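Local coordinates for VC0179-like protein (Escherichia coli, PDB 4XJ6) that probably joins GTP and ATP into cyclic GMP-AMP, as a magnesium-dependent bacterial nucleotidyltransferase related to cyclic GMP-AMP synthase, at residues 266-269 with 274-277; 45-50 with 70-75; 288-293 with 360-365. One frame throughout, in Å; residues are numbered along the deposited sequence.

Interaction 1 of 3, residues 266-269 with 274-277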
loop_
_atom_site.group_PDB
_atom_site.type_symbol
_atom_site.label_atom_id
_atom_site.label_comp_id
_atom_site.label_asym_id
_atom_site.label_seq_id
_atom_site.Cartn_x
_atom_site.Cartn_y
_atom_site.Cartn_z
ATOM N N GLU A 266 15.008 8.020 4.858
ATOM C CA GLU A 266 16.288 8.682 4.639
ATOM C C GLU A 266 16.100 9.958 3.826
ATOM O O GLU A 266 16.799 10.949 4.037
ATOM C CB GLU A 266 17.267 7.746 3.928
ATOM C CG GLU A 266 18.666 8.319 3.759
ATOM C CD GLU A 266 19.394 8.474 5.080
ATOM O OE1 GLU A 266 19.076 7.724 6.028
ATOM O OE2 GLU A 266 20.281 9.348 5.171
ATOM N N SER A 267 15.153 9.920 2.893
ATOM C CA SER A 267 14.835 11.071 2.055
ATOM C C SER A 267 14.258 12.207 2.889
ATOM O O SER A 267 14.586 13.378 2.676
ATOM C CB SER A 267 13.851 10.681 0.949
ATOM O OG SER A 267 14.450 9.810 0.008
ATOM N N CYS A 268 13.391 11.858 3.836
ATOM C CA CYS A 268 12.813 12.836 4.749
ATOM C C CYS A 268 13.907 13.495 5.583
ATOM O O CYS A 268 13.870 14.698 5.836
ATOM C CB CYS A 268 11.772 12.176 5.657
ATOM S SG CYS A 268 10.303 11.551 4.801
ATOM N N LYS A 269 14.881 12.694 6.005
ATOM C CA LYS A 269 16.034 13.204 6.738
ATOM C C LYS A 269 16.842 14.152 5.865
ATOM O O LYS A 269 17.257 15.224 6.303
ATOM C CB LYS A 269 16.930 12.057 7.213
ATOM C CG LYS A 269 16.250 11.021 8.086
ATOM C CD LYS A 269 17.259 9.982 8.551
ATOM C CE LYS A 269 16.582 8.740 9.105
ATOM N NZ LYS A 269 16.515 7.643 8.100
ATOM N N HIS A 274 9.247 18.546 5.476
ATOM C CA HIS A 274 8.215 19.031 4.563
ATOM C C HIS A 274 7.967 18.056 3.413
ATOM O O HIS A 274 7.006 18.209 2.658
ATOM C CB HIS A 274 8.594 20.407 4.003
ATOM C CG HIS A 274 9.889 20.418 3.252
ATOM N ND1 HIS A 274 11.110 20.565 3.876
ATOM C CD2 HIS A 274 10.156 20.305 1.928
ATOM C CE1 HIS A 274 12.071 20.539 2.970
ATOM N NE2 HIS A 274 11.520 20.382 1.781
ATOM N N LEU A 275 8.837 17.058 3.286
ATOM C CA LEU A 275 8.699 16.044 2.247
ATOM C C LEU A 275 7.426 15.227 2.431
ATOM O O LEU A 275 6.736 14.912 1.462
ATOM C CB LEU A 275 9.908 15.113 2.235
ATOM C CG LEU A 275 9.819 13.965 1.229
ATOM C CD1 LEU A 275 9.735 14.516 -0.184
ATOM C CD2 LEU A 275 10.999 13.020 1.372
ATOM N N ARG A 276 7.123 14.874 3.676
ATOM C CA ARG A 276 5.900 14.139 3.971
ATOM C C ARG A 276 4.679 14.987 3.648
ATOM O O ARG A 276 3.683 14.481 3.131
ATOM C CB ARG A 276 5.867 13.699 5.434
ATOM C CG ARG A 276 6.658 12.432 5.713
ATOM C CD ARG A 276 6.420 11.923 7.126
ATOM N NE ARG A 276 7.231 10.745 7.424
ATOM C CZ ARG A 276 8.437 10.792 7.980
ATOM N NH1 ARG A 276 8.974 11.961 8.300
ATOM N NH2 ARG A 276 9.108 9.673 8.215
ATOM N N SER A 277 4.768 16.279 3.949
ATOM C CA SER A 277 3.676 17.205 3.680
ATOM C C SER A 277 3.383 17.297 2.185
ATOM O O SER A 277 2.243 17.125 1.761
ATOM C CB SER A 277 3.995 18.597 4.240
ATOM O OG SER A 277 4.180 18.572 5.648
#
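C268 lays its sulfur over the guanidinium of R276: SG sits 3.7 Å above the plane of that group and over its centre, with R276 CZ 3.8 Å from SG. The polarisable thiol suits this place, since it offers a compact surface to a flat cation without asking for a hydrogen bond. The arginine chain runs extended from CG to NE (chi2 -171°, chi3 -177°), which carries the group back across the gap between the helices to lie against C268. Its NE then bonds to the backbone O of Y115, so the planar head is held at its rim while the sulfur covers one face.

Beside this pair, L275 points toward the other helix. With CG opposite the backbone N (chi1 177°), one methyl, CD2, is pushed against the main chain, 3.6 Å from C268 N and 3.7 Å from S267 CB; the same methyl meets C268 SG at 3.8 Å. A small serine lets leucine come this close, and S267 OG turns back to W263 O of its own helix. A short connection joins helices 257-271 and 274-289 here, and L275 also packs on V304, V305 and L308 of helix 297-310. No hydrogen bond crosses between the segments, so between these two the contact is one of close apolar packing and of a thiol lying against a cation.

Interaction 2 of 3, residues 45-50 with 70-75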
loop_
_atom_site.group_PDB
_atom_site.type_symbol
_atom_site.label_atom_id
_atom_site.label_comp_id
_atom_site.label_asym_id
_atom_site.label_seq_id
_atom_site.Cartn_x
_atom_site.Cartn_y
_atom_site.Cartn_z
ATOM N N PHE A 45 -3.220 -20.167 10.126
ATOM C CA PHE A 45 -1.909 -20.798 10.056
ATOM C C PHE A 45 -1.760 -21.874 11.127
ATOM O O PHE A 45 -1.202 -22.937 10.866
ATOM C CB PHE A 45 -0.798 -19.751 10.193
ATOM C CG PHE A 45 -0.271 -19.248 8.880
ATOM C CD1 PHE A 45 -1.011 -18.364 8.109
ATOM C CD2 PHE A 45 0.972 -19.653 8.421
ATOM C CE1 PHE A 45 -0.521 -17.901 6.901
ATOM C CE2 PHE A 45 1.465 -19.190 7.214
ATOM C CZ PHE A 45 0.717 -18.314 6.455
ATOM N N GLN A 46 -2.262 -21.595 12.328
ATOM C CA GLN A 46 -2.219 -22.564 13.419
ATOM C C GLN A 46 -3.052 -23.798 13.093
ATOM O O GLN A 46 -2.610 -24.930 13.296
ATOM C CB GLN A 46 -2.710 -21.938 14.725
ATOM C CG GLN A 46 -2.876 -22.942 15.861
ATOM C CD GLN A 46 -3.325 -22.301 17.162
ATOM O OE1 GLN A 46 -2.542 -21.640 17.844
ATOM N NE2 GLN A 46 -4.592 -22.498 17.513
ATOM N N GLU A 47 -4.262 -23.566 12.591
ATOM C CA GLU A 47 -5.159 -24.649 12.200
ATOM C C GLU A 47 -4.536 -25.505 11.105
ATOM O O GLU A 47 -4.631 -26.732 11.131
ATOM C CB GLU A 47 -6.504 -24.089 11.729
ATOM C CG GLU A 47 -7.342 -23.465 12.835
ATOM C CD GLU A 47 -8.613 -22.824 12.312
ATOM O OE1 GLU A 47 -8.613 -22.354 11.155
ATOM O OE2 GLU A 47 -9.614 -22.794 13.060
ATOM N N ALA A 48 -3.894 -24.844 10.146
ATOM C CA ALA A 48 -3.229 -25.536 9.050
ATOM C C ALA A 48 -2.019 -26.316 9.552
ATOM O O ALA A 48 -1.771 -27.439 9.115
ATOM C CB ALA A 48 -2.816 -24.546 7.972
ATOM N N ARG A 49 -1.276 -25.711 10.477
ATOM C CA ARG A 49 -0.094 -26.343 11.058
ATOM C C ARG A 49 -0.458 -27.618 11.803
ATOM O O ARG A 49 0.241 -28.626 11.698
ATOM C CB ARG A 49 0.629 -25.378 12.002
ATOM C CG ARG A 49 1.511 -24.363 11.295
ATOM C CD ARG A 49 2.317 -23.553 12.292
ATOM N NE ARG A 49 1.469 -22.750 13.163
ATOM C CZ ARG A 49 1.868 -22.250 14.326
ATOM N NH1 ARG A 49 3.103 -22.481 14.757
ATOM N NH2 ARG A 49 1.034 -21.527 15.059
ATOM N N GLN A 50 -1.555 -27.565 12.550
ATOM C CA GLN A 50 -2.035 -28.717 13.305
ATOM C C GLN A 50 -2.332 -29.900 12.389
ATOM O O GLN A 50 -1.963 -31.035 12.689
ATOM C CB GLN A 50 -3.289 -28.350 14.103
ATOM C CG GLN A 50 -3.817 -29.479 14.972
ATOM C CD GLN A 50 -2.827 -29.909 16.039
ATOM O OE1 GLN A 50 -2.192 -30.959 15.929
ATOM N NE2 GLN A 50 -2.693 -29.098 17.082
ATOM N N GLU A 70 -12.027 -28.914 6.670
ATOM C CA GLU A 70 -13.410 -28.453 6.593
ATOM C C GLU A 70 -14.042 -28.345 7.975
ATOM O O GLU A 70 -15.257 -28.207 8.104
ATOM C CB GLU A 70 -14.241 -29.386 5.713
ATOM C CG GLU A 70 -14.100 -29.143 4.219
ATOM C CD GLU A 70 -14.826 -30.192 3.399
ATOM O OE1 GLU A 70 -15.281 -31.195 3.988
ATOM O OE2 GLU A 70 -14.944 -30.018 2.167
ATOM N N LYS A 71 -13.210 -28.428 9.007
ATOM C CA LYS A 71 -13.636 -28.129 10.366
ATOM C C LYS A 71 -12.972 -26.837 10.817
ATOM O O LYS A 71 -13.224 -26.342 11.915
ATOM C CB LYS A 71 -13.290 -29.274 11.320
ATOM C CG LYS A 71 -14.003 -30.575 11.013
ATOM C CD LYS A 71 -13.487 -31.700 11.895
ATOM C CE LYS A 71 -14.023 -33.049 11.440
ATOM N NZ LYS A 71 -13.140 -34.172 11.869
ATOM N N THR A 72 -12.120 -26.297 9.949
ATOM C CA THR A 72 -11.405 -25.060 10.231
ATOM C C THR A 72 -11.929 -23.911 9.371
ATOM O O THR A 72 -12.981 -24.025 8.743
ATOM C CB THR A 72 -9.893 -25.220 9.988
ATOM O OG1 THR A 72 -9.641 -25.314 8.582
ATOM C CG2 THR A 72 -9.371 -26.472 10.672
ATOM N N ASN A 73 -11.184 -22.809 9.338
ATOM C CA ASN A 73 -11.563 -21.648 8.535
ATOM C C ASN A 73 -11.478 -21.921 7.037
ATOM O O ASN A 73 -12.001 -21.152 6.230
ATOM C CB ASN A 73 -10.686 -20.442 8.885
ATOM C CG ASN A 73 -11.072 -19.798 10.200
ATOM O OD1 ASN A 73 -12.044 -19.048 10.275
ATOM N ND2 ASN A 73 -10.301 -20.077 11.245
ATOM N N VAL A 74 -10.811 -23.014 6.676
ATOM C CA VAL A 74 -10.679 -23.439 5.284
ATOM C C VAL A 74 -12.056 -23.748 4.687
ATOM O O VAL A 74 -12.222 -23.789 3.470
ATOM C CB VAL A 74 -9.738 -24.670 5.173
ATOM C CG1 VAL A 74 -9.539 -25.112 3.724
ATOM C CG2 VAL A 74 -8.394 -24.355 5.801
ATOM N N ARG A 75 -13.036 -23.950 5.565
ATOM C CA ARG A 75 -14.446 -24.066 5.184
ATOM C C ARG A 75 -14.884 -23.038 4.141
ATOM O O ARG A 75 -15.689 -23.340 3.262
ATOM C CB ARG A 75 -15.341 -23.913 6.421
ATOM C CG ARG A 75 -15.555 -25.178 7.229
ATOM C CD ARG A 75 -16.393 -24.911 8.478
ATOM N NE ARG A 75 -15.676 -24.102 9.461
ATOM C CZ ARG A 75 -16.060 -22.895 9.864
ATOM N NH1 ARG A 75 -17.166 -22.352 9.376
ATOM N NH2 ARG A 75 -15.340 -22.235 10.762
#
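E47 swings CG beside its own backbone N (chi1 -69°) and then runs on extended, which carries its carboxylate off helix 24-57 to the start of the turn at N73. The amide of N73 lies across the glutamate chain at about a right angle. The two groups meet through a single oxygen: E47 OE1 accepts from N73 ND2 at 2.8 Å and from the backbone N73 N at 3.2 Å. Both donors approach on the syn side, but from opposite faces of the carboxylate plane and each tilted well out of it, and the backbone bond is nearly straight, with an N-H...O angle of 170°. Gripped by main chain and side chain of one residue, the oxygen ties both the amide and the start of the 3-10 segment to the helix. Asparagine suits this place because its short side chain can bring an N-H to the same acceptor as its own backbone.

The turn itself follows helix 62-69 and leads into a short 3-10 segment beginning at N73. T72 forms an ST turn there: its OG1 accepts from V74 N at 3.2 Å, and the same hydroxyl bonds to L69 O in the preceding helix. Threonine serves both surfaces, because while its hydroxyl is occupied within the turn, CB and CG2 face the glutamate. T72 CG2 lies 3.9 Å from E47 CB, and T72 CB is 3.3 Å from E47 OE1, the two side chains sliding past each other in opposite directions. N73, whose side chain is buried, also packs on T158 and S162 of helix 149-166 and on R40 and V44 of helix 24-57.

Interaction 3 of 3, residues 288-293 with 360-365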
loop_
_atom_site.group_PDB
_atom_site.type_symbol
_atom_site.label_atom_id
_atom_site.label_comp_id
_atom_site.label_asym_id
_atom_site.label_seq_id
_atom_site.Cartn_x
_atom_site.Cartn_y
_atom_site.Cartn_z
ATOM N N ALA A 288 -8.109 13.426 -5.591
ATOM C CA ALA A 288 -9.115 14.377 -6.046
ATOM C C ALA A 288 -9.379 14.241 -7.543
ATOM O O ALA A 288 -10.522 14.322 -7.990
ATOM C CB ALA A 288 -8.683 15.794 -5.711
ATOM N N GLN A 289 -8.318 14.031 -8.315
ATOM C CA GLN A 289 -8.444 13.917 -9.763
ATOM C C GLN A 289 -8.922 12.525 -10.178
ATOM O O GLN A 289 -9.650 12.374 -11.159
ATOM C CB GLN A 289 -7.112 14.238 -10.446
ATOM C CG GLN A 289 -6.513 15.582 -10.052
ATOM C CD GLN A 289 -7.486 16.730 -10.210
ATOM O OE1 GLN A 289 -8.210 16.817 -11.203
ATOM N NE2 GLN A 289 -7.516 17.617 -9.223
ATOM N N TRP A 290 -8.503 11.512 -9.426
ATOM C CA TRP A 290 -8.914 10.136 -9.683
ATOM C C TRP A 290 -9.726 9.568 -8.523
ATOM O O TRP A 290 -9.223 9.477 -7.402
ATOM C CB TRP A 290 -7.695 9.236 -9.919
ATOM C CG TRP A 290 -7.000 9.406 -11.245
ATOM C CD1 TRP A 290 -7.262 8.730 -12.402
ATOM C CD2 TRP A 290 -5.904 10.286 -11.534
ATOM N NE1 TRP A 290 -6.408 9.142 -13.394
ATOM C CE2 TRP A 290 -5.569 10.093 -12.891
ATOM C CE3 TRP A 290 -5.184 11.214 -10.780
ATOM C CZ2 TRP A 290 -4.537 10.807 -13.506
ATOM C CZ3 TRP A 290 -4.162 11.918 -11.395
ATOM C CH2 TRP A 290 -3.848 11.710 -12.745
ATOM N N GLU A 291 -10.972 9.182 -8.780
ATOM C CA GLU A 291 -11.710 8.396 -7.797
ATOM C C GLU A 291 -11.016 7.050 -7.667
ATOM O O GLU A 291 -10.789 6.551 -6.567
ATOM C CB GLU A 291 -13.175 8.201 -8.194
ATOM C CG GLU A 291 -13.944 7.314 -7.221
ATOM C CD GLU A 291 -15.369 7.039 -7.660
ATOM O OE1 GLU A 291 -15.556 6.234 -8.597
ATOM O OE2 GLU A 291 -16.300 7.624 -7.065
ATOM N N VAL A 292 -10.672 6.476 -8.815
ATOM C CA VAL A 292 -9.917 5.235 -8.867
ATOM C C VAL A 292 -8.804 5.374 -9.904
ATOM O O VAL A 292 -8.967 6.069 -10.907
ATOM C CB VAL A 292 -10.831 4.026 -9.200
ATOM C CG1 VAL A 292 -11.492 4.205 -10.561
ATOM C CG2 VAL A 292 -10.054 2.717 -9.135
ATOM N N GLY A 293 -7.664 4.742 -9.645
ATOM C CA GLY A 293 -6.555 4.775 -10.578
ATOM C C GLY A 293 -5.656 5.981 -10.395
ATOM O O GLY A 293 -5.574 6.548 -9.304
ATOM N N ARG A 360 0.086 8.890 -20.871
ATOM C CA ARG A 360 -0.089 10.262 -21.336
ATOM C C ARG A 360 -1.241 10.956 -20.617
ATOM O O ARG A 360 -1.153 12.139 -20.295
ATOM C CB ARG A 360 -0.319 10.296 -22.851
ATOM C CG ARG A 360 0.874 9.837 -23.675
ATOM C CD ARG A 360 2.164 10.457 -23.160
ATOM N NE ARG A 360 2.111 11.916 -23.133
ATOM C CZ ARG A 360 3.049 12.686 -22.590
ATOM N NH1 ARG A 360 4.114 12.136 -22.024
ATOM N NH2 ARG A 360 2.922 14.004 -22.610
ATOM N N ALA A 361 -2.313 10.211 -20.366
ATOM C CA ALA A 361 -3.467 10.746 -19.651
ATOM C C ALA A 361 -3.055 11.237 -18.269
ATOM O O ALA A 361 -3.531 12.268 -17.794
ATOM C CB ALA A 361 -4.558 9.696 -19.539
ATOM N N ILE A 362 -2.158 10.490 -17.634
ATOM C CA ILE A 362 -1.630 10.854 -16.326
ATOM C C ILE A 362 -0.783 12.125 -16.399
ATOM O O ILE A 362 -0.958 13.048 -15.602
ATOM C CB ILE A 362 -0.781 9.712 -15.728
ATOM C CG1 ILE A 362 -1.658 8.495 -15.423
ATOM C CG2 ILE A 362 -0.069 10.178 -14.477
ATOM C CD1 ILE A 362 -0.887 7.310 -14.881
ATOM N N VAL A 363 0.126 12.169 -17.370
ATOM C CA VAL A 363 1.044 13.294 -17.529
ATOM C C VAL A 363 0.299 14.577 -17.895
ATOM O O VAL A 363 0.624 15.655 -17.394
ATOM C CB VAL A 363 2.106 13.001 -18.606
ATOM C CG1 VAL A 363 3.073 14.168 -18.742
ATOM C CG2 VAL A 363 2.861 11.720 -18.270
ATOM N N GLU A 364 -0.700 14.458 -18.762
ATOM C CA GLU A 364 -1.475 15.618 -19.179
ATOM C C GLU A 364 -2.350 16.125 -18.037
ATOM O O GLU A 364 -2.678 17.310 -17.978
ATOM C CB GLU A 364 -2.329 15.290 -20.402
ATOM C CG GLU A 364 -1.511 14.994 -21.653
ATOM C CD GLU A 364 -2.316 15.146 -22.928
ATOM O OE1 GLU A 364 -3.392 15.776 -22.877
ATOM O OE2 GLU A 364 -1.874 14.639 -23.982
ATOM N N THR A 365 -2.725 15.225 -17.132
ATOM C CA THR A 365 -3.448 15.622 -15.929
ATOM C C THR A 365 -2.505 16.358 -14.987
ATOM O O THR A 365 -2.881 17.341 -14.354
ATOM C CB THR A 365 -4.062 14.411 -15.193
ATOM O OG1 THR A 365 -4.998 13.747 -16.050
ATOM C CG2 THR A 365 -4.778 14.867 -13.924
#
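Helix 274-289 ends at Q289, and W290 is the first residue to leave helical angles (phi -116°, psi 119°), so the chain leaves the helix into a loop just where it faces helix 357-377. The backbones stay well apart, the nearest CA atoms being those of Q289 and T365 at 8.1 Å, and side chains must span the gap. W290 is long enough to do so: it points toward the helix and delivers the far end of its six-membered ring. W290 CH2 meets T365 CG2 at 3.5 Å, the methyl approaching the ring obliquely, while I362 CA lies at the ring edge, near its plane, 4.1 Å from W290 CZ2. The side chain of I362 adds an apolar touch, CG1 standing 4.2 Å from the same ring carbon.

Threonine is well chosen for a helix surface that must receive an indole. T365 OG1 turns back along its own helix to bond A361 O at 2.7 Å, one turn earlier. With chi1 at -61°, OG1 stands next to the backbone N and CG2 opposite it; the methyl makes the closest touch on the tryptophan, though CB and OG1 also lie near its ring carbons, OG1 3.9 Å from W290 CZ2. A361 O also accepts the ordinary helical bond from T365 N, and the two donors reach it from opposite faces of the carbonyl plane. The contact thus joins the C-terminal end of one helix to the flank of another within the C-terminal domain of the cyclic GMP-AMP synthase family.

At the margin, Q289 CB comes within 4.2 Å of T365 CG2. The polar end of Q289 goes to a different helix, its NE2 bonding to the backbone O of E391 and of A392 in helix 382-393. P295, in the loop that follows, touches both W290 and I362.

In the fold
From the N terminus, interaction 2 comes first: helix 24-57 is joined to the turn after helix 62-69, closing a stretch of 19 residues. Interaction 1 is the most local, a corner between helices 257-271 and 274-289 with four residues between its segments. Interaction 3 then opens at the far end of helix 274-289 and closes on helix 357-377 after 66 residues. The three follow in series, neither nesting nor crossing. Helix 274-289 serves interactions 1 and 3, whose centres lie about 24 Å apart, whereas interaction 2 is about 43 Å from the centre of each, on the opposite side of the chain's centre.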